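Local coordinates for protein F420-dependent methylenetetrahydromethanopterin dehydrogenase (PDB 1QV9) that catalyses the reversible reduction of methenyl-tetrahydromethanopterin to methylene-tetrahydromethanopterin, using reduced coenzyme F420, on the methanogenic pathway from CO2, at residues Met145-Ala150 against Lys243-Ala248; Phe154-Glu159 against Leu189-Phe194; Pro197-Lys202 against Asp249-Leu254. One frame throughout, in Å; residues are numbered along the deposited sequence.

Helix 227-257 takes part in both interaction 1 and interaction 3, packing on helix 134-150 in the first and on helix 197-223 in the second, while interaction 2 ties helix 153-169 to the loop leading into helix 197-223. Every touching residue of interaction 1 is buried, in an apolar seam of alanines and a valine without hydrogen bonds. Interaction 2 relies on two arginine-carboxylate pairs and runs from buried Arg155 and Glu193 out to exposed Glu159. Interaction 3, centred farthest from the chain's centre (about 21 Å), lies at subunit interfaces and adds a salt bridge to its alanine seam. Phe194 packs against Ala199 and Met200 and so brings interactions 2 and 3 together.

Interaction 1 of 3, residues Met145-Ala150 against Lys243-Ala248; sequences MKVLAA and KAAELA
Val147 holds CG1 anti to its backbone N (chi1 169°), which leaves CG2 beside that nitrogen and directed at helix 227-257. Lys146 likewise has CG anti to N, then bends at chi2 (54°), so that CG meets Ala245 and the chain beyond it turns off. The CG2 methyl of Val147 comes within 3.5 Å of the backbone N of Ala245 and rests 3.8 Å from the CB of Ala244. Lys146 CG lies 3.9 Å from the O of Ala245 and also touches its CB. One turn on, methyl meets methyl: Ala150 CB stands 3.8 Å from Ala248 CB, which also touches the backbone of Val147. Alanine suits these positions because a single methyl lets the short helix axes approach to 8.2 Å while crossing at 31°. The pair joins helix 134-150 to helix 227-257, the last helix of the chain. Leu207 of helix 197-223 backs Val147, and Ile139 of a second subunit packs on Lys146 and Ala150. No hydrogen bond crosses the contact; Lys146 NZ has a long, weak ion pair with Asp249. Cohesion here therefore comes from shape fit between small apolar groups.

Interaction 2 of 3, residues Phe154-Glu159 against Leu189-Phe194; sequences FRVVQE and LEREEF
Arg155 holds CG anti to the backbone N and bends at chi3 (-55°), laying its guanidinium side-on to Glu193. NE donates to Glu193 OE1 at 2.8 Å and NH1 to OE2 at 2.9 Å, both oxygens using syn lone pairs. The two planes are only 13° apart, so the bonds hold both groups flat. NH2 hydrogen-bonds Thr264 OG1 of the same chain and forms a salt bridge with Asp133 of a second subunit. An alanine in place of Arg155 would remove both donors to Glu193, and would probably leave that buried carboxylate poorly compensated and loosen the subunit contact. Next comes Val156, whose CG2, an apolar methyl suited to a flat surface, sits 3.5 Å above one face of the Arg191 guanidinium, offset toward its rim and nearest NE. Helix 153-169 belongs to the crossover between parallel strands 115-119 and 180-183, and the loop it meets leads on into helix 197-223. Glu159, one turn beyond Arg155, points toward the loop and, extended beyond CG, meets Arg191 tip to tip. Arg191 NH1 reaches Glu159 OE1 at 2.9 Å, from above the carboxylate plane, while NH2 makes a weak bond to OE2, the two planes lying 53° apart.

Interaction 3 of 3, residues Pro197-Lys202 against Asp249-Leu254; sequences PYAMVK and DEAREL
Two flat groups border this contact, and neither has a face covered by the opposite segment. The ring of Tyr198 leads away from helix 249-254 and makes an edge-to-face pair with Phe278 of a fourth subunit, its OH bonding Arg263 of that same subunit. The carboxylate of Glu250 is met at its tip: Lys202 NZ approaches OE1 nearly along the C-O axis. Tyr198 and Glu250 sit on the two arms of an antiparallel helix hairpin, helices 197-223 and 227-257, part of the helix bundle. The short axes run at 166° and come within 8.2 Å of each other.

Alanine makes such closeness possible. Ala199 and Ala251 are the closest backbone pair, CA atoms 4.1 Å apart, each methyl lying against the other's carbonyl oxygen. The CB of Ala251 rests 3.4 Å from the O of Ala199, and the CB of Ala199 lies 3.5 Å from the O of Ala251. A single methyl fits this close backbone approach. Leu254 closes the end of this seam with its CD1 branch, which touches the CB of Tyr198 and the backbone N of Ala199.

Lys202 suits its place because a long apolar stem carries a charge. Its chain runs straight from CG and bends only at chi4 (-74°), which swings NZ to Glu250. Its strongest polar partner is Glu253 of the fourth subunit, and Glu239 of a third subunit adds another. Glu250 forms salt bridges with Lys243 (through OE2) and Arg242 (through OE1) of that third subunit. The pair thus joins a mixed cluster of charges in which Arg242 also lies near Lys202, a balance that probably keeps both groups ionised. Lys202 NZ stands 2.9 Å from Glu250 OE1, while its CE lies 3.7 Å from Leu254 CD1.

Interaction 1 of 3, residues Met145-Ala150 against Lys243-Ala248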
loop_
_atom_site.group_PDB
_atom_site.type_symbol
_atom_site.label_atom_id
_atom_site.label_comp_id
_atom_site.label_asym_id
_atom_site.label_seq_id
_atom_site.Cartn_x
_atom_site.Cartn_y
_atom_site.Cartn_z
HETATM N N MSE A 145 19.399 2.319 -5.312
HETATM C CA MSE A 145 19.635 1.286 -6.350
HETATM C C MSE A 145 18.325 0.958 -7.063
HETATM O O MSE A 145 18.292 0.796 -8.311
HETATM C CB MSE A 145 20.220 0.022 -5.705
HETATM C CG MSE A 145 20.597 -1.014 -6.742
HETATM SE SE MSE A 145 21.454 -2.546 -5.849
HETATM C CE MSE A 145 22.915 -1.553 -5.020
ATOM N N LYS A 146 17.234 0.842 -6.305
ATOM C CA LYS A 146 15.938 0.544 -6.934
ATOM C C LYS A 146 15.565 1.687 -7.896
ATOM O O LYS A 146 15.084 1.466 -9.011
ATOM C CB LYS A 146 14.859 0.376 -5.842
ATOM C CG LYS A 146 13.440 0.244 -6.329
ATOM C CD LYS A 146 13.295 -0.870 -7.338
ATOM C CE LYS A 146 11.835 -1.063 -7.694
ATOM N NZ LYS A 146 11.633 -2.084 -8.731
ATOM N N VAL A 147 15.759 2.930 -7.453
ATOM C CA VAL A 147 15.446 4.054 -8.329
ATOM C C VAL A 147 16.281 4.017 -9.606
ATOM O O VAL A 147 15.728 4.093 -10.711
ATOM C CB VAL A 147 15.703 5.391 -7.578
ATOM C CG1 VAL A 147 15.634 6.601 -8.579
ATOM C CG2 VAL A 147 14.684 5.553 -6.468
ATOM N N LEU A 148 17.594 3.896 -9.468
ATOM C CA LEU A 148 18.457 3.927 -10.662
ATOM C C LEU A 148 18.197 2.753 -11.607
ATOM O O LEU A 148 18.321 2.891 -12.839
ATOM C CB LEU A 148 19.937 3.995 -10.246
ATOM C CG LEU A 148 20.255 5.241 -9.404
ATOM C CD1 LEU A 148 21.707 5.227 -9.032
ATOM C CD2 LEU A 148 19.957 6.519 -10.217
ATOM N N ALA A 149 17.802 1.617 -11.055
ATOM C CA ALA A 149 17.545 0.447 -11.897
ATOM C C ALA A 149 16.185 0.525 -12.554
ATOM O O ALA A 149 16.095 0.517 -13.788
ATOM C CB ALA A 149 17.659 -0.834 -11.040
ATOM N N ALA A 150 15.119 0.625 -11.765
ATOM C CA ALA A 150 13.765 0.609 -12.309
ATOM C C ALA A 150 13.379 1.795 -13.184
ATOM O O ALA A 150 12.445 1.697 -13.967
ATOM C CB ALA A 150 12.741 0.374 -11.171
ATOM N N LYS A 243 10.369 7.240 -0.964
ATOM C CA LYS A 243 9.214 7.437 -1.843
ATOM C C LYS A 243 9.590 7.427 -3.326
ATOM O O LYS A 243 8.786 7.041 -4.175
ATOM C CB LYS A 243 8.471 8.743 -1.506
ATOM C CG LYS A 243 7.706 8.593 -0.180
ATOM C CD LYS A 243 6.767 7.360 -0.222
ATOM C CE LYS A 243 5.803 7.270 0.967
ATOM N NZ LYS A 243 6.545 7.047 2.207
ATOM N N ALA A 244 10.797 7.898 -3.652
ATOM C CA ALA A 244 11.244 7.842 -5.030
ATOM C C ALA A 244 11.341 6.341 -5.400
ATOM O O ALA A 244 10.973 5.996 -6.515
ATOM C CB ALA A 244 12.631 8.556 -5.210
ATOM N N ALA A 245 11.818 5.487 -4.492
ATOM C CA ALA A 245 11.920 4.029 -4.849
ATOM C C ALA A 245 10.515 3.478 -5.066
ATOM O O ALA A 245 10.300 2.597 -5.929
ATOM C CB ALA A 245 12.595 3.249 -3.728
ATOM N N GLU A 246 9.535 3.939 -4.283
ATOM C CA GLU A 246 8.167 3.450 -4.445
ATOM C C GLU A 246 7.622 3.861 -5.819
ATOM O O GLU A 246 6.907 3.093 -6.480
ATOM C CB GLU A 246 7.289 4.010 -3.323
ATOM C CG GLU A 246 5.867 3.530 -3.299
ATOM C CD GLU A 246 5.078 4.309 -2.271
ATOM O OE1 GLU A 246 5.548 4.364 -1.116
ATOM O OE2 GLU A 246 4.025 4.876 -2.620
ATOM N N LEU A 247 7.944 5.074 -6.276
ATOM C CA LEU A 247 7.491 5.496 -7.599
ATOM C C LEU A 247 8.117 4.623 -8.667
ATOM O O LEU A 247 7.432 4.254 -9.628
ATOM C CB LEU A 247 7.890 6.968 -7.863
ATOM C CG LEU A 247 6.914 8.027 -7.377
ATOM C CD1 LEU A 247 7.651 9.375 -7.349
ATOM C CD2 LEU A 247 5.708 8.118 -8.312
ATOM N N ALA A 248 9.407 4.329 -8.508
ATOM C CA ALA A 248 10.100 3.503 -9.498
ATOM C C ALA A 248 9.460 2.116 -9.478
ATOM O O ALA A 248 9.282 1.475 -10.554
ATOM C CB ALA A 248 11.591 3.437 -9.178
#

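Interaction 2 of 3, residues Phe154-Glu159 against Leu189-Phe194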
loop_
_atom_site.group_PDB
_atom_site.type_symbol
_atom_site.label_atom_id
_atom_site.label_comp_id
_atom_site.label_asym_id
_atom_site.label_seq_id
_atom_site.Cartn_x
_atom_site.Cartn_y
_atom_site.Cartn_z
ATOM N N PHE A 154 20.262 2.810 -15.104
ATOM C CA PHE A 154 21.356 1.853 -15.238
ATOM C C PHE A 154 21.437 1.306 -16.672
ATOM O O PHE A 154 22.520 0.860 -17.069
ATOM C CB PHE A 154 21.198 0.683 -14.232
ATOM C CG PHE A 154 21.642 1.013 -12.815
ATOM C CD1 PHE A 154 21.190 0.240 -11.763
ATOM C CD2 PHE A 154 22.490 2.066 -12.555
ATOM C CE1 PHE A 154 21.583 0.508 -10.451
ATOM C CE2 PHE A 154 22.885 2.345 -11.221
ATOM C CZ PHE A 154 22.424 1.557 -10.198
ATOM N N ARG A 155 20.326 1.308 -17.402
ATOM C CA ARG A 155 20.396 0.812 -18.778
ATOM C C ARG A 155 21.168 1.822 -19.622
ATOM O O ARG A 155 21.852 1.445 -20.573
ATOM C CB ARG A 155 19.005 0.558 -19.389
ATOM C CG ARG A 155 19.040 -0.579 -20.445
ATOM C CD ARG A 155 17.720 -0.801 -21.102
ATOM N NE ARG A 155 16.613 -1.052 -20.181
ATOM C CZ ARG A 155 16.385 -2.207 -19.573
ATOM N NH1 ARG A 155 15.358 -2.320 -18.763
ATOM N NH2 ARG A 155 17.169 -3.239 -19.792
ATOM N N VAL A 156 21.066 3.114 -19.313
ATOM C CA VAL A 156 21.827 4.116 -20.058
ATOM C C VAL A 156 23.337 3.867 -19.836
ATOM O O VAL A 156 24.166 3.971 -20.753
ATOM C CB VAL A 156 21.506 5.545 -19.558
ATOM C CG1 VAL A 156 22.321 6.569 -20.310
ATOM C CG2 VAL A 156 20.002 5.837 -19.744
ATOM N N VAL A 157 23.703 3.584 -18.579
ATOM C CA VAL A 157 25.104 3.312 -18.252
ATOM C C VAL A 157 25.581 2.045 -18.928
ATOM O O VAL A 157 26.693 2.029 -19.457
ATOM C CB VAL A 157 25.271 3.234 -16.681
ATOM C CG1 VAL A 157 26.699 2.936 -16.276
ATOM C CG2 VAL A 157 24.830 4.542 -16.065
ATOM N N GLN A 158 24.755 1.004 -18.902
ATOM C CA GLN A 158 25.072 -0.274 -19.532
ATOM C C GLN A 158 25.349 -0.009 -21.009
ATOM O O GLN A 158 26.368 -0.475 -21.535
ATOM C CB GLN A 158 23.898 -1.251 -19.398
ATOM C CG GLN A 158 24.112 -2.607 -20.107
ATOM C CD GLN A 158 22.833 -3.407 -20.402
ATOM O OE1 GLN A 158 21.751 -3.140 -19.861
ATOM N NE2 GLN A 158 22.968 -4.437 -21.261
ATOM N N GLU A 159 24.468 0.750 -21.658
ATOM C CA GLU A 159 24.664 0.992 -23.102
ATOM C C GLU A 159 25.937 1.729 -23.408
ATOM O O GLU A 159 26.667 1.387 -24.355
ATOM C CB GLU A 159 23.488 1.769 -23.682
ATOM C CG GLU A 159 22.209 1.001 -23.817
ATOM C CD GLU A 159 21.110 1.871 -24.434
ATOM O OE1 GLU A 159 21.355 3.085 -24.678
ATOM O OE2 GLU A 159 20.015 1.338 -24.667
ATOM N N LEU A 189 12.991 11.009 -21.331
ATOM C CA LEU A 189 12.077 11.415 -22.403
ATOM C C LEU A 189 12.414 10.794 -23.741
ATOM O O LEU A 189 11.510 10.553 -24.557
ATOM C CB LEU A 189 12.085 12.935 -22.506
ATOM C CG LEU A 189 11.374 13.649 -21.348
ATOM C CD1 LEU A 189 11.764 15.127 -21.344
ATOM C CD2 LEU A 189 9.853 13.478 -21.429
ATOM N N GLU A 190 13.696 10.519 -23.985
ATOM C CA GLU A 190 14.085 9.931 -25.268
ATOM C C GLU A 190 14.568 8.483 -25.235
ATOM O O GLU A 190 15.187 7.994 -26.185
ATOM C CB GLU A 190 15.150 10.821 -25.912
ATOM C CG GLU A 190 14.582 12.153 -26.339
ATOM C CD GLU A 190 15.657 13.098 -26.836
ATOM O OE1 GLU A 190 15.405 13.775 -27.853
ATOM O OE2 GLU A 190 16.736 13.173 -26.217
ATOM N N ARG A 191 14.294 7.788 -24.141
ATOM C CA ARG A 191 14.687 6.398 -24.031
ATOM C C ARG A 191 13.491 5.588 -24.552
ATOM O O ARG A 191 12.356 6.056 -24.538
ATOM C CB ARG A 191 14.952 6.048 -22.562
ATOM C CG ARG A 191 16.065 6.870 -21.875
ATOM C CD ARG A 191 17.441 6.472 -22.375
ATOM N NE ARG A 191 17.640 5.035 -22.271
ATOM C CZ ARG A 191 18.646 4.395 -22.848
ATOM N NH1 ARG A 191 19.540 5.086 -23.560
ATOM N NH2 ARG A 191 18.740 3.071 -22.754
ATOM N N GLU A 192 13.714 4.377 -25.017
ATOM C CA GLU A 192 12.550 3.610 -25.460
ATOM C C GLU A 192 12.235 2.656 -24.316
ATOM O O GLU A 192 11.707 1.578 -24.513
ATOM C CB GLU A 192 12.882 2.816 -26.721
ATOM C CG GLU A 192 13.169 3.709 -27.902
ATOM C CD GLU A 192 12.021 4.655 -28.161
ATOM O OE1 GLU A 192 11.074 4.275 -28.890
ATOM O OE2 GLU A 192 12.055 5.776 -27.614
ATOM N N GLU A 193 12.554 3.086 -23.110
ATOM C CA GLU A 193 12.395 2.235 -21.934
ATOM C C GLU A 193 10.978 1.689 -21.640
ATOM O O GLU A 193 10.739 0.460 -21.585
ATOM C CB GLU A 193 12.923 3.029 -20.723
ATOM C CG GLU A 193 13.013 2.265 -19.374
ATOM C CD GLU A 193 14.078 1.194 -19.385
ATOM O OE1 GLU A 193 15.084 1.317 -20.142
ATOM O OE2 GLU A 193 13.902 0.231 -18.616
ATOM N N PHE A 194 10.027 2.604 -21.510
ATOM C CA PHE A 194 8.680 2.245 -21.109
ATOM C C PHE A 194 7.607 2.186 -22.174
ATOM O O PHE A 194 7.432 3.139 -22.957
ATOM C CB PHE A 194 8.218 3.248 -20.038
ATOM C CG PHE A 194 9.093 3.251 -18.801
ATOM C CD1 PHE A 194 8.983 2.221 -17.887
ATOM C CD2 PHE A 194 10.048 4.252 -18.585
ATOM C CE1 PHE A 194 9.824 2.176 -16.757
ATOM C CE2 PHE A 194 10.887 4.218 -17.479
ATOM C CZ PHE A 194 10.779 3.183 -16.559
#

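Interaction 3 of 3, residues Pro197-Lys202 against Asp249-Leu254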
loop_
_atom_site.group_PDB
_atom_site.type_symbol
_atom_site.label_atom_id
_atom_site.label_comp_id
_atom_site.label_asym_id
_atom_site.label_seq_id
_atom_site.Cartn_x
_atom_site.Cartn_y
_atom_site.Cartn_z
ATOM N N PRO A 197 3.000 5.042 -20.903
ATOM C CA PRO A 197 3.467 6.392 -20.631
ATOM C C PRO A 197 3.439 6.832 -19.168
ATOM O O PRO A 197 4.311 7.633 -18.779
ATOM C CB PRO A 197 2.596 7.249 -21.555
ATOM C CG PRO A 197 1.328 6.514 -21.631
ATOM C CD PRO A 197 1.742 5.045 -21.680
ATOM N N TYR A 198 2.485 6.325 -18.384
ATOM C CA TYR A 198 2.443 6.697 -16.952
ATOM C C TYR A 198 3.639 6.061 -16.241
ATOM O O TYR A 198 4.140 6.619 -15.260
ATOM C CB TYR A 198 1.118 6.296 -16.328
ATOM C CG TYR A 198 -0.007 7.099 -16.944
ATOM C CD1 TYR A 198 -0.220 8.428 -16.556
ATOM C CD2 TYR A 198 -0.809 6.573 -17.967
ATOM C CE1 TYR A 198 -1.219 9.220 -17.197
ATOM C CE2 TYR A 198 -1.807 7.362 -18.593
ATOM C CZ TYR A 198 -1.992 8.662 -18.207
ATOM O OH TYR A 198 -2.956 9.399 -18.855
ATOM N N ALA A 199 4.137 4.917 -16.730
ATOM C CA ALA A 199 5.354 4.363 -16.109
ATOM C C ALA A 199 6.515 5.347 -16.333
ATOM O O ALA A 199 7.300 5.597 -15.427
ATOM C CB ALA A 199 5.691 2.966 -16.732
HETATM N N MSE A 200 6.659 5.889 -17.559
HETATM C CA MSE A 200 7.717 6.847 -17.819
HETATM C C MSE A 200 7.564 8.068 -16.901
HETATM O O MSE A 200 8.539 8.560 -16.338
HETATM C CB MSE A 200 7.698 7.326 -19.290
HETATM C CG MSE A 200 8.807 8.328 -19.537
HETATM SE SE MSE A 200 8.751 8.865 -21.456
HETATM C CE MSE A 200 7.114 9.812 -21.367
ATOM N N VAL A 201 6.338 8.565 -16.787
ATOM C CA VAL A 201 6.104 9.756 -15.997
ATOM C C VAL A 201 6.382 9.520 -14.505
ATOM O O VAL A 201 6.953 10.393 -13.796
ATOM C CB VAL A 201 4.666 10.254 -16.265
ATOM C CG1 VAL A 201 4.227 11.222 -15.219
ATOM C CG2 VAL A 201 4.643 10.913 -17.677
ATOM N N LYS A 202 6.013 8.342 -14.010
ATOM C CA LYS A 202 6.329 8.025 -12.609
ATOM C C LYS A 202 7.844 7.908 -12.427
ATOM O O LYS A 202 8.388 8.269 -11.399
ATOM C CB LYS A 202 5.646 6.712 -12.189
ATOM C CG LYS A 202 4.154 6.876 -12.070
ATOM C CD LYS A 202 3.445 5.526 -11.814
ATOM C CE LYS A 202 1.919 5.641 -11.752
ATOM N NZ LYS A 202 1.412 6.259 -10.505
ATOM N N ASP A 249 9.145 1.598 -8.294
ATOM C CA ASP A 249 8.471 0.279 -8.195
ATOM C C ASP A 249 7.104 0.335 -8.910
ATOM O O ASP A 249 6.729 -0.591 -9.638
ATOM C CB ASP A 249 8.230 -0.105 -6.717
ATOM C CG ASP A 249 7.612 -1.503 -6.571
ATOM O OD1 ASP A 249 8.394 -2.452 -6.737
ATOM O OD2 ASP A 249 6.397 -1.630 -6.319
ATOM N N GLU A 250 6.349 1.411 -8.710
ATOM C CA GLU A 250 5.050 1.549 -9.362
ATOM C C GLU A 250 5.197 1.551 -10.881
ATOM O O GLU A 250 4.350 0.984 -11.590
ATOM C CB GLU A 250 4.359 2.861 -8.956
ATOM C CG GLU A 250 3.777 2.836 -7.596
ATOM C CD GLU A 250 2.888 4.064 -7.304
ATOM O OE1 GLU A 250 2.640 4.915 -8.198
ATOM O OE2 GLU A 250 2.429 4.156 -6.157
ATOM N N ALA A 251 6.241 2.191 -11.387
ATOM C CA ALA A 251 6.445 2.243 -12.835
ATOM C C ALA A 251 6.691 0.838 -13.328
ATOM O O ALA A 251 6.113 0.417 -14.354
ATOM C CB ALA A 251 7.651 3.128 -13.173
ATOM N N ARG A 252 7.535 0.090 -12.620
ATOM C CA ARG A 252 7.825 -1.260 -13.103
ATOM C C ARG A 252 6.566 -2.129 -13.047
ATOM O O ARG A 252 6.342 -2.953 -13.994
ATOM C CB ARG A 252 8.944 -1.876 -12.303
ATOM C CG ARG A 252 9.424 -3.220 -12.891
ATOM C CD ARG A 252 10.818 -3.380 -12.534
ATOM N NE ARG A 252 11.502 -4.546 -13.112
ATOM C CZ ARG A 252 12.221 -4.544 -14.230
ATOM N NH1 ARG A 252 12.829 -5.667 -14.585
ATOM N NH2 ARG A 252 12.381 -3.469 -14.996
ATOM N N GLU A 253 5.748 -2.010 -11.999
ATOM C CA GLU A 253 4.527 -2.819 -11.922
ATOM C C GLU A 253 3.582 -2.466 -13.088
ATOM O O GLU A 253 2.872 -3.336 -13.565
ATOM C CB GLU A 253 3.815 -2.662 -10.570
ATOM C CG GLU A 253 4.613 -3.284 -9.406
ATOM C CD GLU A 253 4.853 -4.804 -9.529
ATOM O OE1 GLU A 253 6.014 -5.250 -9.421
ATOM O OE2 GLU A 253 3.859 -5.522 -9.683
ATOM N N LEU A 254 3.566 -1.216 -13.548
ATOM C CA LEU A 254 2.721 -0.825 -14.686
ATOM C C LEU A 254 3.231 -1.557 -15.932
ATOM O O LEU A 254 2.419 -2.021 -16.754
ATOM C CB LEU A 254 2.758 0.695 -14.948
ATOM C CG LEU A 254 1.852 1.512 -14.035
ATOM C CD1 LEU A 254 2.130 2.976 -14.285
ATOM C CD2 LEU A 254 0.375 1.207 -14.281
#